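Local atomic coordinates of hypothetical protein PH1789 (Pyrococcus horikoshii, PDB entry 1WR2), a protein that is of unknown function but contains an ATP-grasp domain, a fold built of antiparallel sheets flanked by helices. Residues 155-167 with 188-202. Residues are numbered along the deposited sequence; the frame is centred on the assembly and turned at random.
Sequences LVPITEKDARKMI and DAIVDMLLKVSKLVD
Val156 reaches helix 188-202 through one branch: CG1 lies 3.3 Å from Ser198 O and also touches the backbone and CB of Asp202. The peptide bond before Pro157 is cis, and the ring borders the Asp202 carboxylate. At Ile158 the loop is hydrogen-bonded to the helix: Ile158 N donates to Ser198 OG at 2.9 Å, nearly straight at 163°. The serine hydroxyl stands opposite its own backbone N about the CA-CB bond (chi1 179°), which turns it out to the loop. Ile158 CG1 sits between backbone N and carbonyl carbon, packing on Ser198 CB at 3.6 Å, while the Ile158 side chain crosses that of Leu194 at about a right angle. Thr159, the N-cap residue of helix 160-167, gives its N-H to Asp162 OD2, and Asp162 N returns a weak bond to Thr159 OG1, a capping box. Along that helix Val191 is a knob among Glu160, Ala163, Arg164 and Ile167; its CG2 lies over one guanidinium face of Arg164, 3.5 Å above the plane. Glu160 OE1 accepts from both NE (2.6 Å) and NH2 of Arg164, a side-on salt bridge close to the guanidinium plane, which should restrict rotation of that group; a long salt bridge of 3.7 Å joins Arg164 NH2 to Asp188 OD2. Deeper in, Leu194 CD1 meets Ala163 CB and Met166 CG. The axes of helices 160-167 and 188-202 approach to 9.1 Å, with 126° between their N-to-C directions. Beneath them runs the antiparallel sheet: Ile158 and Leu194 share Ile136 of strand 133-140, and Val197 reaches strands 120-129 and 208-218.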
ATOM      1  N   LEU A 155       2.428  11.841 -16.875  1.00 35.45           N
ATOM      2  CA  LEU A 155       2.018  10.653 -17.616  1.00 36.68           C
ATOM      3  C   LEU A 155       3.104   9.584 -17.490  1.00 36.95           C
ATOM      4  O   LEU A 155       4.298   9.889 -17.481  1.00 36.33           O
ATOM      5  CB  LEU A 155       1.769  10.985 -19.090  1.00 38.10           C
ATOM      6  CG  LEU A 155       0.578  11.910 -19.332  1.00 38.99           C
ATOM      7  CD1 LEU A 155       0.353  12.098 -20.833  1.00 40.47           C
ATOM      8  CD2 LEU A 155      -0.663  11.307 -18.675  1.00 36.22           C
ATOM      9  N   VAL A 156       2.677   8.337 -17.360  1.00 35.36           N
ATOM     10  CA  VAL A 156       3.602   7.222 -17.245  1.00 37.27           C
ATOM     11  C   VAL A 156       3.968   6.779 -18.668  1.00 38.27           C
ATOM     12  O   VAL A 156       3.105   6.719 -19.537  1.00 37.37           O
ATOM     13  CB  VAL A 156       2.932   6.052 -16.487  1.00 36.86           C
ATOM     14  CG1 VAL A 156       3.847   4.838 -16.461  1.00 37.85           C
ATOM     15  CG2 VAL A 156       2.586   6.496 -15.071  1.00 34.52           C
ATOM     16  N   PRO A 157       5.248   6.458 -18.922  1.00 39.64           N
ATOM     17  CA  PRO A 157       6.402   6.461 -18.019  1.00 40.44           C
ATOM     18  C   PRO A 157       6.982   7.847 -17.785  1.00 41.18           C
ATOM     19  O   PRO A 157       6.960   8.704 -18.670  1.00 42.63           O
ATOM     20  CB  PRO A 157       7.388   5.547 -18.733  1.00 40.20           C
ATOM     21  CG  PRO A 157       7.162   5.936 -20.166  1.00 40.82           C
ATOM     22  CD  PRO A 157       5.643   5.975 -20.262  1.00 40.59           C
ATOM     23  N   ILE A 158       7.510   8.062 -16.587  1.00 40.44           N
ATOM     24  CA  ILE A 158       8.104   9.347 -16.248  1.00 41.95           C
ATOM     25  C   ILE A 158       9.619   9.197 -16.184  1.00 42.96           C
ATOM     26  O   ILE A 158      10.138   8.094 -16.018  1.00 41.85           O
ATOM     27  CB  ILE A 158       7.616   9.855 -14.872  1.00 40.87           C
ATOM     28  CG1 ILE A 158       8.054   8.878 -13.774  1.00 37.14           C
ATOM     29  CG2 ILE A 158       6.098  10.011 -14.878  1.00 37.59           C
ATOM     30  CD1 ILE A 158       7.671   9.303 -12.368  1.00 39.07           C
ATOM     31  N   THR A 159      10.324  10.314 -16.323  1.00 43.39           N
ATOM     32  CA  THR A 159      11.774  10.311 -16.244  1.00 43.08           C
ATOM     33  C   THR A 159      12.125  10.792 -14.849  1.00 44.22           C
ATOM     34  O   THR A 159      11.246  11.238 -14.104  1.00 42.72           O
ATOM     35  CB  THR A 159      12.385  11.261 -17.290  1.00 42.91           C
ATOM     36  OG1 THR A 159      11.817  12.565 -17.136  1.00 43.45           O
ATOM     37  CG2 THR A 159      12.092  10.752 -18.699  1.00 40.97           C
ATOM     38  N   GLU A 160      13.396  10.692 -14.476  1.00 45.31           N
ATOM     39  CA  GLU A 160      13.796  11.144 -13.153  1.00 46.37           C
ATOM     40  C   GLU A 160      13.525  12.635 -13.033  1.00 45.65           C
ATOM     41  O   GLU A 160      13.227  13.133 -11.946  1.00 45.04           O
ATOM     42  CB  GLU A 160      15.277  10.868 -12.892  1.00 48.00           C
ATOM     43  CG  GLU A 160      15.713  11.390 -11.536  1.00 51.48           C
ATOM     44  CD  GLU A 160      17.150  11.073 -11.209  1.00 54.89           C
ATOM     45  OE1 GLU A 160      17.613  11.506 -10.134  1.00 55.74           O
ATOM     46  OE2 GLU A 160      17.813  10.389 -12.017  1.00 56.50           O
ATOM     47  N   LYS A 161      13.638  13.346 -14.151  1.00 45.25           N
ATOM     48  CA  LYS A 161      13.376  14.785 -14.162  1.00 46.74           C
ATOM     49  C   LYS A 161      11.921  15.015 -13.764  1.00 44.67           C
ATOM     50  O   LYS A 161      11.625  15.879 -12.932  1.00 42.23           O
ATOM     51  CB  LYS A 161      13.627  15.369 -15.555  1.00 50.48           C
ATOM     52  CG  LYS A 161      13.114  16.796 -15.731  1.00 53.47           C
ATOM     53  CD  LYS A 161      13.299  17.287 -17.162  1.00 57.55           C
ATOM     54  CE  LYS A 161      14.771  17.293 -17.555  1.00 58.55           C
ATOM     55  NZ  LYS A 161      15.572  18.200 -16.682  1.00 59.46           N
ATOM     56  N   ASP A 162      11.017  14.243 -14.368  1.00 43.44           N
ATOM     57  CA  ASP A 162       9.592  14.345 -14.059  1.00 42.95           C
ATOM     58  C   ASP A 162       9.372  14.125 -12.564  1.00 42.22           C
ATOM     59  O   ASP A 162       8.669  14.899 -11.901  1.00 41.74           O
ATOM     60  CB  ASP A 162       8.786  13.289 -14.821  1.00 42.96           C
ATOM     61  CG  ASP A 162       8.724  13.549 -16.312  1.00 43.53           C
ATOM     62  OD1 ASP A 162       8.761  14.729 -16.723  1.00 44.44           O
ATOM     63  OD2 ASP A 162       8.613  12.563 -17.072  1.00 45.07           O
ATOM     64  N   ALA A 163       9.984  13.061 -12.047  1.00 40.20           N
ATOM     65  CA  ALA A 163       9.866  12.688 -10.638  1.00 39.27           C
ATOM     66  C   ALA A 163      10.315  13.769  -9.665  1.00 39.94           C
ATOM     67  O   ALA A 163       9.590  14.105  -8.730  1.00 38.52           O
ATOM     68  CB  ALA A 163      10.648  11.407 -10.377  1.00 39.93           C
ATOM     69  N   ARG A 164      11.510  14.311  -9.865  1.00 41.35           N
ATOM     70  CA  ARG A 164      12.006  15.348  -8.961  1.00 44.17           C
ATOM     71  C   ARG A 164      11.170  16.609  -9.107  1.00 44.39           C
ATOM     72  O   ARG A 164      10.903  17.313  -8.133  1.00 44.88           O
ATOM     73  CB  ARG A 164      13.481  15.655  -9.252  1.00 45.85           C
ATOM     74  CG  ARG A 164      14.386  14.482  -8.952  1.00 47.61           C
ATOM     75  CD  ARG A 164      15.848  14.762  -9.232  1.00 50.20           C
ATOM     76  NE  ARG A 164      16.634  13.576  -8.915  1.00 51.44           N
ATOM     77  CZ  ARG A 164      16.819  13.109  -7.683  1.00 53.59           C
ATOM     78  NH1 ARG A 164      16.287  13.740  -6.640  1.00 51.87           N
ATOM     79  NH2 ARG A 164      17.503  11.988  -7.497  1.00 53.87           N
ATOM     80  N   LYS A 165      10.740  16.869 -10.334  1.00 44.21           N
ATOM     81  CA  LYS A 165       9.937  18.036 -10.635  1.00 44.39           C
ATOM     82  C   LYS A 165       8.541  17.954  -9.996  1.00 43.33           C
ATOM     83  O   LYS A 165       8.117  18.887  -9.316  1.00 41.52           O
ATOM     84  CB  LYS A 165       9.835  18.184 -12.154  1.00 48.64           C
ATOM     85  CG  LYS A 165       9.299  19.516 -12.653  1.00 53.27           C
ATOM     86  CD  LYS A 165       9.427  19.587 -14.175  1.00 57.69           C
ATOM     87  CE  LYS A 165       8.754  20.819 -14.763  1.00 58.61           C
ATOM     88  NZ  LYS A 165       8.824  20.810 -16.251  1.00 61.08           N
ATOM     89  N   MET A 166       7.830  16.844 -10.194  1.00 40.28           N
ATOM     90  CA  MET A 166       6.487  16.734  -9.621  1.00 38.57           C
ATOM     91  C   MET A 166       6.512  16.752  -8.091  1.00 38.30           C
ATOM     92  O   MET A 166       5.511  17.066  -7.450  1.00 38.72           O
ATOM     93  CB  MET A 166       5.770  15.478 -10.136  1.00 36.04           C
ATOM     94  CG  MET A 166       6.328  14.160  -9.665  1.00 36.06           C
ATOM     95  SD  MET A 166       5.594  12.781 -10.575  1.00 37.41           S
ATOM     96  CE  MET A 166       3.883  12.866 -10.014  1.00 38.58           C
ATOM     97  N   ILE A 167       7.658  16.428  -7.505  1.00 35.91           N
ATOM     98  CA  ILE A 167       7.771  16.453  -6.056  1.00 36.96           C
ATOM     99  C   ILE A 167       7.895  17.907  -5.606  1.00 37.76           C
ATOM    100  O   ILE A 167       7.366  18.298  -4.565  1.00 37.30           O
ATOM    101  CB  ILE A 167       9.016  15.678  -5.562  1.00 36.13           C
ATOM    102  CG1 ILE A 167       8.902  14.197  -5.941  1.00 35.00           C
ATOM    103  CG2 ILE A 167       9.139  15.813  -4.045  1.00 34.90           C
ATOM    104  CD1 ILE A 167      10.106  13.357  -5.500  1.00 35.10           C
ATOM    105  N   ASP A 188      15.190  11.665  -2.393  1.00 44.50           N
ATOM    106  CA  ASP A 188      15.717  10.662  -3.317  1.00 43.86           C
ATOM    107  C   ASP A 188      14.956   9.345  -3.197  1.00 41.53           C
ATOM    108  O   ASP A 188      14.763   8.625  -4.183  1.00 38.91           O
ATOM    109  CB  ASP A 188      17.203  10.433  -3.037  1.00 47.18           C
ATOM    110  CG  ASP A 188      18.053  11.638  -3.395  1.00 49.88           C
ATOM    111  OD1 ASP A 188      17.747  12.753  -2.922  1.00 52.32           O
ATOM    112  OD2 ASP A 188      19.031  11.466  -4.150  1.00 53.32           O
ATOM    113  N   ALA A 189      14.534   9.030  -1.979  1.00 38.98           N
ATOM    114  CA  ALA A 189      13.782   7.811  -1.738  1.00 39.79           C
ATOM    115  C   ALA A 189      12.426   7.949  -2.430  1.00 38.54           C
ATOM    116  O   ALA A 189      11.918   7.005  -3.032  1.00 38.10           O
ATOM    117  CB  ALA A 189      13.597   7.600  -0.240  1.00 39.19           C
ATOM    118  N   ILE A 190      11.840   9.135  -2.354  1.00 37.39           N
ATOM    119  CA  ILE A 190      10.555   9.347  -3.004  1.00 35.96           C
ATOM    120  C   ILE A 190      10.735   9.233  -4.508  1.00 35.92           C
ATOM    121  O   ILE A 190       9.932   8.605  -5.190  1.00 32.50           O
ATOM    122  CB  ILE A 190       9.975  10.721  -2.677  1.00 34.87           C
ATOM    123  CG1 ILE A 190       9.832  10.870  -1.162  1.00 33.97           C
ATOM    124  CG2 ILE A 190       8.621  10.874  -3.360  1.00 35.92           C
ATOM    125  CD1 ILE A 190       9.371  12.230  -0.716  1.00 33.56           C
ATOM    126  N   VAL A 191      11.794   9.845  -5.026  1.00 35.74           N
ATOM    127  CA  VAL A 191      12.066   9.795  -6.455  1.00 37.60           C
ATOM    128  C   VAL A 191      12.198   8.350  -6.926  1.00 39.66           C
ATOM    129  O   VAL A 191      11.710   7.987  -7.996  1.00 39.96           O
ATOM    130  CB  VAL A 191      13.368  10.554  -6.792  1.00 38.68           C
ATOM    131  CG1 VAL A 191      13.773  10.284  -8.226  1.00 37.61           C
ATOM    132  CG2 VAL A 191      13.167  12.043  -6.565  1.00 35.70           C
ATOM    133  N   ASP A 192      12.862   7.526  -6.123  1.00 40.65           N
ATOM    134  CA  ASP A 192      13.044   6.125  -6.473  1.00 41.81           C
ATOM    135  C   ASP A 192      11.696   5.391  -6.514  1.00 40.35           C
ATOM    136  O   ASP A 192      11.459   4.573  -7.409  1.00 39.54           O
ATOM    137  CB  ASP A 192      13.991   5.448  -5.478  1.00 45.04           C
ATOM    138  CG  ASP A 192      14.373   4.035  -5.902  1.00 47.63           C
ATOM    139  OD1 ASP A 192      14.923   3.871  -7.015  1.00 50.00           O
ATOM    140  OD2 ASP A 192      14.122   3.093  -5.124  1.00 49.51           O
ATOM    141  N   MET A 193      10.811   5.686  -5.565  1.00 38.63           N
ATOM    142  CA  MET A 193       9.500   5.035  -5.554  1.00 38.32           C
ATOM    143  C   MET A 193       8.680   5.411  -6.774  1.00 35.23           C
ATOM    144  O   MET A 193       8.058   4.559  -7.399  1.00 32.56           O
ATOM    145  CB  MET A 193       8.714   5.397  -4.304  1.00 40.01           C
ATOM    146  CG  MET A 193       9.051   4.542  -3.105  1.00 45.49           C
ATOM    147  SD  MET A 193       7.877   4.832  -1.771  1.00 47.52           S
ATOM    148  CE  MET A 193       8.553   6.353  -1.092  1.00 47.67           C
ATOM    149  N   LEU A 194       8.681   6.693  -7.117  1.00 32.24           N
ATOM    150  CA  LEU A 194       7.934   7.153  -8.279  1.00 32.32           C
ATOM    151  C   LEU A 194       8.413   6.464  -9.561  1.00 32.81           C
ATOM    152  O   LEU A 194       7.604   6.073 -10.406  1.00 32.09           O
ATOM    153  CB  LEU A 194       8.061   8.679  -8.412  1.00 31.25           C
ATOM    154  CG  LEU A 194       7.233   9.551  -7.456  1.00 31.86           C
ATOM    155  CD1 LEU A 194       7.721  11.005  -7.543  1.00 31.48           C
ATOM    156  CD2 LEU A 194       5.736   9.442  -7.817  1.00 28.97           C
ATOM    157  N   LEU A 195       9.727   6.317  -9.709  1.00 34.00           N
ATOM    158  CA  LEU A 195      10.274   5.678 -10.910  1.00 35.31           C
ATOM    159  C   LEU A 195       9.939   4.190 -10.945  1.00 34.90           C
ATOM    160  O   LEU A 195       9.644   3.641 -12.001  1.00 33.38           O
ATOM    161  CB  LEU A 195      11.795   5.881 -10.991  1.00 35.02           C
ATOM    162  CG  LEU A 195      12.296   7.317 -11.206  1.00 39.06           C
ATOM    163  CD1 LEU A 195      13.816   7.308 -11.235  1.00 41.07           C
ATOM    164  CD2 LEU A 195      11.747   7.893 -12.515  1.00 37.13           C
ATOM    165  N   LYS A 196       9.987   3.537  -9.789  1.00 34.86           N
ATOM    166  CA  LYS A 196       9.660   2.122  -9.729  1.00 35.15           C
ATOM    167  C   LYS A 196       8.175   1.911 -10.017  1.00 34.31           C
ATOM    168  O   LYS A 196       7.800   0.977 -10.721  1.00 34.17           O
ATOM    169  CB  LYS A 196      10.057   1.542  -8.364  1.00 35.99           C
ATOM    170  CG  LYS A 196      11.567   1.273  -8.258  1.00 37.69           C
ATOM    171  CD  LYS A 196      11.995   0.782  -6.881  1.00 41.09           C
ATOM    172  CE  LYS A 196      13.460   0.333  -6.913  1.00 41.31           C
ATOM    173  NZ  LYS A 196      14.092   0.365  -5.568  1.00 45.32           N
ATOM    174  N   VAL A 197       7.314   2.774  -9.488  1.00 31.79           N
ATOM    175  CA  VAL A 197       5.890   2.617  -9.781  1.00 32.11           C
ATOM    176  C   VAL A 197       5.643   2.854 -11.262  1.00 31.70           C
ATOM    177  O   VAL A 197       4.841   2.160 -11.893  1.00 32.13           O
ATOM    178  CB  VAL A 197       5.023   3.611  -8.969  1.00 32.38           C
ATOM    179  CG1 VAL A 197       3.576   3.587  -9.481  1.00 28.42           C
ATOM    180  CG2 VAL A 197       5.068   3.237  -7.497  1.00 27.83           C
ATOM    181  N   SER A 198       6.334   3.848 -11.815  1.00 34.38           N
ATOM    182  CA  SER A 198       6.206   4.187 -13.228  1.00 34.96           C
ATOM    183  C   SER A 198       6.565   2.976 -14.089  1.00 35.62           C
ATOM    184  O   SER A 198       5.874   2.661 -15.052  1.00 36.41           O
ATOM    185  CB  SER A 198       7.134   5.367 -13.559  1.00 35.66           C
ATOM    186  OG  SER A 198       7.077   5.724 -14.927  1.00 34.81           O
ATOM    187  N   LYS A 199       7.653   2.305 -13.723  1.00 37.25           N
ATOM    188  CA  LYS A 199       8.138   1.121 -14.435  1.00 37.63           C
ATOM    189  C   LYS A 199       7.115  -0.003 -14.326  1.00 37.30           C
ATOM    190  O   LYS A 199       6.728  -0.621 -15.324  1.00 36.13           O
ATOM    191  CB  LYS A 199       9.482   0.686 -13.833  1.00 41.03           C
ATOM    192  CG  LYS A 199       9.993  -0.674 -14.291  1.00 44.35           C
ATOM    193  CD  LYS A 199      10.128  -0.758 -15.807  1.00 50.11           C
ATOM    194  CE  LYS A 199      10.653  -2.127 -16.232  1.00 50.75           C
ATOM    195  NZ  LYS A 199      10.648  -2.286 -17.709  1.00 52.31           N
ATOM    196  N   LEU A 200       6.676  -0.252 -13.100  1.00 35.55           N
ATOM    197  CA  LEU A 200       5.689  -1.283 -12.812  1.00 35.10           C
ATOM    198  C   LEU A 200       4.420  -1.071 -13.642  1.00 35.10           C
ATOM    199  O   LEU A 200       3.922  -2.000 -14.282  1.00 34.75           O
ATOM    200  CB  LEU A 200       5.361  -1.254 -11.307  1.00 35.19           C
ATOM    201  CG  LEU A 200       4.412  -2.265 -10.651  1.00 34.75           C
ATOM    202  CD1 LEU A 200       4.582  -2.169  -9.152  1.00 34.60           C
ATOM    203  CD2 LEU A 200       2.967  -1.999 -11.032  1.00 34.68           C
ATOM    204  N   VAL A 201       3.910   0.157 -13.640  1.00 33.45           N
ATOM    205  CA  VAL A 201       2.695   0.478 -14.384  1.00 32.92           C
ATOM    206  C   VAL A 201       2.888   0.405 -15.899  1.00 35.09           C
ATOM    207  O   VAL A 201       2.013  -0.085 -16.621  1.00 34.42           O
ATOM    208  CB  VAL A 201       2.177   1.880 -14.001  1.00 32.11           C
ATOM    209  CG1 VAL A 201       0.910   2.214 -14.788  1.00 28.52           C
ATOM    210  CG2 VAL A 201       1.905   1.923 -12.500  1.00 29.92           C
ATOM    211  N   ASP A 202       4.026   0.893 -16.379  1.00 34.79           N
ATOM    212  CA  ASP A 202       4.303   0.859 -17.811  1.00 39.43           C
ATOM    213  C   ASP A 202       4.339  -0.610 -18.263  1.00 38.99           C
ATOM    214  O   ASP A 202       3.718  -0.984 -19.255  1.00 40.64           O
ATOM    215  CB  ASP A 202       5.632   1.573 -18.088  1.00 40.90           C
ATOM    216  CG  ASP A 202       5.869   1.838 -19.571  1.00 44.04           C
ATOM    217  OD1 ASP A 202       4.909   2.178 -20.285  1.00 44.46           O
ATOM    218  OD2 ASP A 202       7.028   1.724 -20.014  1.00 46.26           O
TER